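Local coordinates for transcriptional regulator, AsnC family (Agrobacterium tumefaciens str. C58, PDB 3I4P), which probably regulates transcription as a sequence-specific DNA-binding protein of the Lrp/AsnC family and binds calcium ions, at residues Val59-Thr64 against Arg107-Asp112. Sequence-based numbering, arbitrary orientation.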
ATOM      1  N   VAL A  59     -31.620  -7.433 -17.996  1.00 27.75           N
ATOM      2  CA  VAL A  59     -30.954  -8.505 -18.775  1.00 27.04           C
ATOM      3  C   VAL A  59     -30.029  -9.347 -17.884  1.00 27.05           C
ATOM      4  O   VAL A  59     -29.203 -10.109 -18.371  1.00 27.91           O
ATOM      5  CB  VAL A  59     -30.233  -7.956 -20.043  1.00 27.16           C
ATOM      6  CG1 VAL A  59     -31.250  -7.363 -20.987  1.00 25.44           C
ATOM      7  CG2 VAL A  59     -29.083  -6.966 -19.672  1.00 24.71           C
ATOM      8  N   ASN A  60     -30.186  -9.205 -16.577  1.00 27.13           N
ATOM      9  CA  ASN A  60     -29.460 -10.030 -15.585  1.00 27.78           C
ATOM     10  C   ASN A  60     -27.931  -9.849 -15.586  1.00 27.17           C
ATOM     11  O   ASN A  60     -27.170 -10.807 -15.440  1.00 27.06           O
ATOM     12  CB  ASN A  60     -29.849 -11.519 -15.732  1.00 27.67           C
ATOM     13  CG  ASN A  60     -29.523 -12.338 -14.490  1.00 28.72           C
ATOM     14  OD1 ASN A  60     -29.505 -11.819 -13.365  1.00 29.77           O
ATOM     15  ND2 ASN A  60     -29.250 -13.625 -14.689  1.00 29.57           N
ATOM     16  N   THR A  61     -27.499  -8.609 -15.735  1.00 27.18           N
ATOM     17  CA  THR A  61     -26.078  -8.253 -15.630  1.00 28.30           C
ATOM     18  C   THR A  61     -25.874  -7.093 -14.639  1.00 28.91           C
ATOM     19  O   THR A  61     -25.169  -6.113 -14.946  1.00 29.91           O
ATOM     20  CB  THR A  61     -25.517  -7.884 -17.002  1.00 27.79           C
ATOM     21  OG1 THR A  61     -26.103  -6.662 -17.420  1.00 27.29           O
ATOM     22  CG2 THR A  61     -25.846  -8.965 -18.028  1.00 29.91           C
ATOM     23  N   LYS A  62     -26.463  -7.223 -13.443  1.00 29.74           N
ATOM     24  CA  LYS A  62     -26.587  -6.096 -12.486  1.00 30.25           C
ATOM     25  C   LYS A  62     -25.350  -5.799 -11.654  1.00 29.49           C
ATOM     26  O   LYS A  62     -25.300  -4.754 -11.006  1.00 29.74           O
ATOM     27  CB  LYS A  62     -27.784  -6.291 -11.530  1.00 30.91           C
ATOM     28  CG  LYS A  62     -27.565  -7.322 -10.427  1.00 33.91           C
ATOM     29  CD  LYS A  62     -28.881  -7.781  -9.722  1.00 37.96           C
ATOM     30  CE  LYS A  62     -28.626  -8.953  -8.708  1.00 40.42           C
ATOM     31  NZ  LYS A  62     -28.255 -10.333  -9.308  1.00 40.73           N
ATOM     32  N   VAL A  63     -24.375  -6.714 -11.628  1.00 28.98           N
ATOM     33  CA  VAL A  63     -23.140  -6.497 -10.842  1.00 27.09           C
ATOM     34  C   VAL A  63     -22.048  -5.971 -11.782  1.00 26.97           C
ATOM     35  O   VAL A  63     -21.851  -6.481 -12.885  1.00 26.64           O
ATOM     36  CB  VAL A  63     -22.674  -7.768 -10.086  1.00 27.25           C
ATOM     37  CG1 VAL A  63     -21.266  -7.546  -9.453  1.00 25.56           C
ATOM     38  CG2 VAL A  63     -23.720  -8.195  -9.021  1.00 25.07           C
ATOM     39  N   THR A  64     -21.389  -4.906 -11.348  1.00 26.65           N
ATOM     40  CA  THR A  64     -20.187  -4.379 -11.976  1.00 26.34           C
ATOM     41  C   THR A  64     -18.965  -4.712 -11.101  1.00 25.97           C
ATOM     42  O   THR A  64     -18.959  -4.499  -9.900  1.00 25.27           O
ATOM     43  CB  THR A  64     -20.256  -2.825 -12.144  1.00 26.08           C
ATOM     44  OG1 THR A  64     -21.315  -2.489 -13.040  1.00 27.95           O
ATOM     45  CG2 THR A  64     -18.968  -2.284 -12.691  1.00 25.25           C
ATOM     46  N   ARG A 107     -13.748  -3.000 -16.756  1.00 25.60           N
ATOM     47  CA  ARG A 107     -15.091  -3.048 -16.170  1.00 26.54           C
ATOM     48  C   ARG A 107     -15.844  -4.241 -16.721  1.00 26.25           C
ATOM     49  O   ARG A 107     -15.971  -4.396 -17.948  1.00 26.55           O
ATOM     50  CB  ARG A 107     -15.905  -1.806 -16.480  1.00 26.62           C
ATOM     51  CG  ARG A 107     -17.178  -1.772 -15.692  1.00 27.69           C
ATOM     52  CD  ARG A 107     -17.867  -0.402 -15.671  1.00 28.24           C
ATOM     53  NE  ARG A 107     -18.668  -0.173 -16.866  1.00 28.56           N
ATOM     54  CZ  ARG A 107     -19.929  -0.571 -17.087  1.00 29.85           C
ATOM     55  NH1 ARG A 107     -20.502  -0.265 -18.242  1.00 31.57           N
ATOM     56  NH2 ARG A 107     -20.623  -1.267 -16.214  1.00 29.68           N
ATOM     57  N   VAL A 108     -16.327  -5.068 -15.803  1.00 26.40           N
ATOM     58  CA  VAL A 108     -16.954  -6.358 -16.115  1.00 27.01           C
ATOM     59  C   VAL A 108     -18.355  -6.323 -15.539  1.00 26.22           C
ATOM     60  O   VAL A 108     -18.559  -5.813 -14.437  1.00 25.47           O
ATOM     61  CB  VAL A 108     -16.120  -7.566 -15.501  1.00 27.85           C
ATOM     62  CG1 VAL A 108     -16.895  -8.916 -15.555  1.00 24.68           C
ATOM     63  CG2 VAL A 108     -14.727  -7.659 -16.181  1.00 28.17           C
ATOM     64  N   VAL A 109     -19.321  -6.835 -16.294  1.00 25.95           N
ATOM     65  CA  VAL A 109     -20.710  -6.962 -15.804  1.00 25.46           C
ATOM     66  C   VAL A 109     -21.169  -8.456 -15.840  1.00 26.16           C
ATOM     67  O   VAL A 109     -20.899  -9.210 -16.795  1.00 25.01           O
ATOM     68  CB  VAL A 109     -21.689  -5.998 -16.561  1.00 25.75           C
ATOM     69  CG1 VAL A 109     -21.258  -4.488 -16.356  1.00 24.15           C
ATOM     70  CG2 VAL A 109     -21.735  -6.330 -18.022  1.00 24.45           C
ATOM     71  N   VAL A 110     -21.856  -8.849 -14.763  1.00 26.08           N
ATOM     72  CA  VAL A 110     -22.296 -10.216 -14.503  1.00 25.53           C
ATOM     73  C   VAL A 110     -23.519 -10.108 -13.564  1.00 25.64           C
ATOM     74  O   VAL A 110     -23.755  -9.040 -12.973  1.00 24.33           O
ATOM     75  CB  VAL A 110     -21.156 -11.095 -13.856  1.00 25.16           C
ATOM     76  CG1 VAL A 110     -20.062 -11.436 -14.879  1.00 25.37           C
ATOM     77  CG2 VAL A 110     -20.560 -10.432 -12.614  1.00 23.92           C
ATOM     78  N   PRO A 111     -24.302 -11.209 -13.414  1.00 25.95           N
ATOM     79  CA  PRO A 111     -25.443 -11.186 -12.460  1.00 25.92           C
ATOM     80  C   PRO A 111     -25.050 -11.259 -10.979  1.00 25.46           C
ATOM     81  O   PRO A 111     -25.761 -10.715 -10.124  1.00 25.57           O
ATOM     82  CB  PRO A 111     -26.256 -12.427 -12.843  1.00 25.66           C
ATOM     83  CG  PRO A 111     -25.257 -13.331 -13.540  1.00 26.24           C
ATOM     84  CD  PRO A 111     -24.336 -12.400 -14.279  1.00 26.10           C
ATOM     85  N   ASP A 112     -23.940 -11.929 -10.682  1.00 25.33           N
ATOM     86  CA  ASP A 112     -23.586 -12.243  -9.284  1.00 25.55           C
ATOM     87  C   ASP A 112     -22.113 -12.643  -9.130  1.00 25.38           C
ATOM     88  O   ASP A 112     -21.405 -12.787 -10.130  1.00 25.33           O
ATOM     89  CB  ASP A 112     -24.520 -13.324  -8.699  1.00 26.03           C
ATOM     90  CG  ASP A 112     -24.617 -14.591  -9.566  1.00 28.00           C
ATOM     91  OD1 ASP A 112     -23.642 -14.978 -10.251  1.00 27.46           O
ATOM     92  OD2 ASP A 112     -25.705 -15.224  -9.536  1.00 33.50           O
TER
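V63 and V110 form an antiparallel hydrogen-bonded pair where strand 63-70 starts and strand 104-110 ends. V63 N donates to V110 O at 2.8 Å and V110 N to V63 O at 3.0 Å. K62 also faces V110, which makes a classic beta bulge; its own N, 3.3 Å from V110 O, is poorly angled for a bond. V63 O is used a second time by the CA-H of V109, and T64 CA-H meets V108 O in the same way.

The tight, buried part runs from the strand pair to P111, just past the strand end. T64 and V109 stand side by side on one face, and T64 CG2, anti to its backbone N, packs 3.5 Å from R107 CG. The R107 guanidinium, with T64 OG1 near its plane at the edge, is salt-bridged to E94. On the other face V63 meets V110 CG2, and I113 of a third subunit packs on V63. Past the strand, P111 CB presses against the N60 amide, 3.3 Å from OD1, the two side chains crossing at about a right angle; N60 ND2 hydrogen-bonds to Y151 O of a second subunit.

The solvent side belongs to exposed K62. Its chain bends at chi4 (-70°), bringing NZ into a 2.7 Å hydrogen bond with P111 O, tilted from the carbonyl plane. Beyond it D112 N-caps helix 113-126 through OD1 to A115 N. The whole is a bulged antiparallel strand pair at the end of the two inner strands of the four-stranded antiparallel sheet of the ferredoxin-like Lrp/AsnC ligand-binding domain.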